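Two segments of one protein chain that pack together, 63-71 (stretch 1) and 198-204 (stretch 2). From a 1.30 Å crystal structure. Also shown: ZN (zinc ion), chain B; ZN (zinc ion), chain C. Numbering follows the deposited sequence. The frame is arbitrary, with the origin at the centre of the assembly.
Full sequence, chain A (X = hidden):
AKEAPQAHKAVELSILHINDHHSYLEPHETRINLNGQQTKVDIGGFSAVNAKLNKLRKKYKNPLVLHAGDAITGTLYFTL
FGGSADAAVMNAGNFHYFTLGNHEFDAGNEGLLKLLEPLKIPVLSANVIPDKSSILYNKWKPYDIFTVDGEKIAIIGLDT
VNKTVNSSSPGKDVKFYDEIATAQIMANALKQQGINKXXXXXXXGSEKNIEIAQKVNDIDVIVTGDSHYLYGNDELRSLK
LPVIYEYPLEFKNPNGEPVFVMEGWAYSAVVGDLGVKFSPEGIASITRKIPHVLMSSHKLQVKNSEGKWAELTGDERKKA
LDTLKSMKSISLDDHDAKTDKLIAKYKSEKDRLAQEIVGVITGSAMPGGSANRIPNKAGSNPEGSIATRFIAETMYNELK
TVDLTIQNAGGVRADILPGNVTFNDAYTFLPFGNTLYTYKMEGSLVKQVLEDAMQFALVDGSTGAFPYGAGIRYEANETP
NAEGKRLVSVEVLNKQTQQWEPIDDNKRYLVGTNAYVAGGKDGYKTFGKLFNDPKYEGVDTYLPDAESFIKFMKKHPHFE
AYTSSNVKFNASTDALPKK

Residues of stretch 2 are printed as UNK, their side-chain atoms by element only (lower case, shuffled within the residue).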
# COMPACT_ATOMS: atom_id res chain seq x y z
N PRO A 63 31.28 15.58 -6.26
CA PRO A 63 30.36 15.94 -5.18
C PRO A 63 28.90 15.87 -5.62
O PRO A 63 28.55 16.20 -6.75
CB PRO A 63 30.77 17.38 -4.84
CG PRO A 63 31.35 17.91 -6.10
CD PRO A 63 32.02 16.74 -6.79
N LEU A 64 28.05 15.44 -4.69
CA LEU A 64 26.60 15.41 -4.88
C LEU A 64 25.99 16.12 -3.67
O LEU A 64 26.09 15.62 -2.54
CB LEU A 64 26.12 13.97 -4.96
CG LEU A 64 24.62 13.72 -5.05
CD1 LEU A 64 24.07 14.32 -6.35
CD2 LEU A 64 24.29 12.24 -4.96
N VAL A 65 25.37 17.28 -3.90
CA VAL A 65 24.98 18.17 -2.82
C VAL A 65 23.47 18.14 -2.66
O VAL A 65 22.74 18.49 -3.59
CB VAL A 65 25.51 19.59 -3.09
CG1 VAL A 65 25.18 20.52 -1.93
CG2 VAL A 65 27.02 19.56 -3.32
N LEU A 66 23.00 17.72 -1.48
CA LEU A 66 21.59 17.35 -1.29
C LEU A 66 20.93 18.01 -0.09
O LEU A 66 21.57 18.25 0.95
CB LEU A 66 21.47 15.83 -1.11
CG LEU A 66 22.14 14.95 -2.17
CD1 LEU A 66 22.11 13.49 -1.71
CD2 LEU A 66 21.49 15.11 -3.53
N HIS A 67 19.63 18.28 -0.24
CA HIS A 67 18.80 18.79 0.85
C HIS A 67 17.60 17.85 1.04
O HIS A 67 16.80 17.67 0.12
CB HIS A 67 18.32 20.20 0.53
CG HIS A 67 17.67 20.90 1.69
ND1 HIS A 67 16.63 20.37 2.42
CD2 HIS A 67 17.93 22.12 2.23
CE1 HIS A 67 16.29 21.22 3.37
NE2 HIS A 67 17.05 22.29 3.27
N ALA A 68 17.51 17.19 2.19
CA ALA A 68 16.49 16.16 2.40
C ALA A 68 15.12 16.64 2.94
O ALA A 68 14.38 15.83 3.52
CB ALA A 68 17.04 15.03 3.26
N GLY A 69 14.79 17.92 2.74
CA GLY A 69 13.44 18.41 3.01
C GLY A 69 13.23 19.20 4.28
O GLY A 69 14.13 19.33 5.13
N ASP A 70 12.03 19.78 4.41
CA ASP A 70 11.70 20.77 5.45
C ASP A 70 12.70 21.94 5.43
O ASP A 70 13.36 22.28 6.44
CB ASP A 70 11.66 20.15 6.85
CG ASP A 70 10.35 19.41 7.15
OD1 ASP A 70 9.41 19.39 6.32
OD2 ASP A 70 10.30 18.85 8.26
N ALA A 71 12.79 22.55 4.26
CA ALA A 71 13.46 23.82 4.11
C ALA A 71 12.71 24.91 4.87
O ALA A 71 13.33 25.79 5.45
CB ALA A 71 13.55 24.18 2.64
N UNK A 198 22.01 3.53 -6.88
CA UNK A 198 20.76 4.25 -6.61
C UNK A 198 20.80 4.90 -5.23
O UNK A 198 21.08 4.24 -4.22
c UNK A 198 18.28 1.80 -8.42
c UNK A 198 19.53 3.32 -6.74
c UNK A 198 18.25 4.08 -6.44
c UNK A 198 19.48 2.71 -8.15
N UNK A 199 20.51 6.20 -5.22
CA UNK A 199 20.45 7.00 -4.01
C UNK A 199 18.99 7.37 -3.76
O UNK A 199 18.29 7.80 -4.68
c UNK A 199 22.64 8.08 -4.68
c UNK A 199 23.47 7.25 -3.77
c UNK A 199 21.20 9.15 -2.88
c UNK A 199 21.22 8.33 -4.18
N UNK A 200 18.54 7.21 -2.52
CA UNK A 200 17.19 7.63 -2.14
C UNK A 200 17.32 8.84 -1.20
O UNK A 200 17.96 8.76 -0.15
c UNK A 200 14.14 6.88 -2.21
c UNK A 200 16.48 6.47 -1.44
c UNK A 200 14.55 5.54 -0.14
c UNK A 200 15.04 6.70 -1.00
N UNK A 201 16.73 9.96 -1.62
CA UNK A 201 16.71 11.21 -0.86
C UNK A 201 15.32 11.29 -0.23
O UNK A 201 14.34 11.63 -0.90
c UNK A 201 17.07 13.77 -1.16
c UNK A 201 16.98 12.38 -1.79
c UNK A 201 18.14 13.84 -0.07
c UNK A 201 17.31 14.83 -2.22
N UNK A 202 15.23 10.91 1.04
CA UNK A 202 13.95 10.57 1.66
C UNK A 202 13.66 11.30 2.97
O UNK A 202 14.36 11.15 3.96
c UNK A 202 13.86 9.07 1.92
o UNK A 202 12.72 8.78 2.72
N UNK A 203 12.56 12.08 2.93
CA UNK A 203 11.99 12.71 4.12
C UNK A 203 11.05 11.77 4.88
O UNK A 203 10.17 12.25 5.63
c UNK A 203 10.74 16.10 6.76
n UNK A 203 10.35 15.16 5.91
c UNK A 203 11.31 15.01 4.92
c UNK A 203 11.25 14.02 3.80
c UNK A 203 12.30 15.88 5.24
n UNK A 203 11.91 16.55 6.37
N UNK A 204 11.20 10.46 4.71
CA UNK A 204 10.33 9.52 5.42
C UNK A 204 10.64 9.39 6.91
O UNK A 204 9.83 8.81 7.64
c UNK A 204 10.36 8.14 4.76
ZN ZN B . 9.78 16.77 8.50
ZN ZN C . 11.73 18.74 10.16
O HOH W 1 10.35 17.22 10.37

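Position 198 carries four side-chain carbons, forked at the first, with one arm two carbons long. None reaches stretch 1. This is Ile198.

Position 199 has the same make-up: four carbons, a fork at the first, and one arm of two carbons. Its CA-to-CB bond points toward stretch 1, and a side-chain carbon approaches Leu64 CD2. The fork at CB and the unequal arms fit isoleucine, so this is Ile199. Ile199 CG1 lies 4.5 Å from Leu64 CD2.

Position 200 also holds four carbons, but the fork comes at the second. It stays out of reach of stretch 1, as alternation along a strand would suggest. It is Leu200.

Position 201 again shows four carbons forked at the second. Its CA-to-CB bond points toward stretch 1, and its terminal methyls lie against Leu66, His67 and Ala68. The residue is Leu201, with chi1 t and chi2 p. Leu201 CD1 lies 3.7 Å from Ala68 CB and 4.0 Å from Leu66 CB. Leu201 CD2 lies 3.7 Å from His67 O.

Position 202 has one carbon followed by one oxygen. Its CA-to-CB bond points away from stretch 1, and it makes no contact there. This is Ser202. Its OG accepts a hydrogen bond from the backbone N of position 204, at 3.0 Å.

Position 203 has one carbon and then a five-membered ring of three carbons and two nitrogens. The ring's edge faces Ala68 O and Asp70 OD2. An imidazole on one carbon is histidine: His203. His203 CE1 lies 3.2 Å from Asp70 OD2, but the two residues form no hydrogen bond. His203 CD2 is 3.6 Å from Gly69 CA. A CB on Gly69 would clash with His203 CD2, and the glycine backbone angles alone would jam it against the preceding carbonyl.

Position 204 has a single side-chain carbon and makes no contact with stretch 1. It is Ala204.

The two strands run roughly parallel, 21° apart, with axes 8.7 Å apart at closest approach. No hydrogen bond crosses between the stretches. Leu64, Leu66 and Ala68 meet Ile199 and Leu201 through apolar side chains, so the contact there is greasy packing. Beyond the strand of stretch 1, the His203 ring lies against the loop at Ala68 to Asp70. There Asp70 OD2 binds both zinc ions, at 2.1 Å from ZN of chain B and 2.4 Å from ZN of chain C. The contact therefore passes from an apolar layer to the edge of a metal site.

Stretch 2 (198-204) IILLSHA
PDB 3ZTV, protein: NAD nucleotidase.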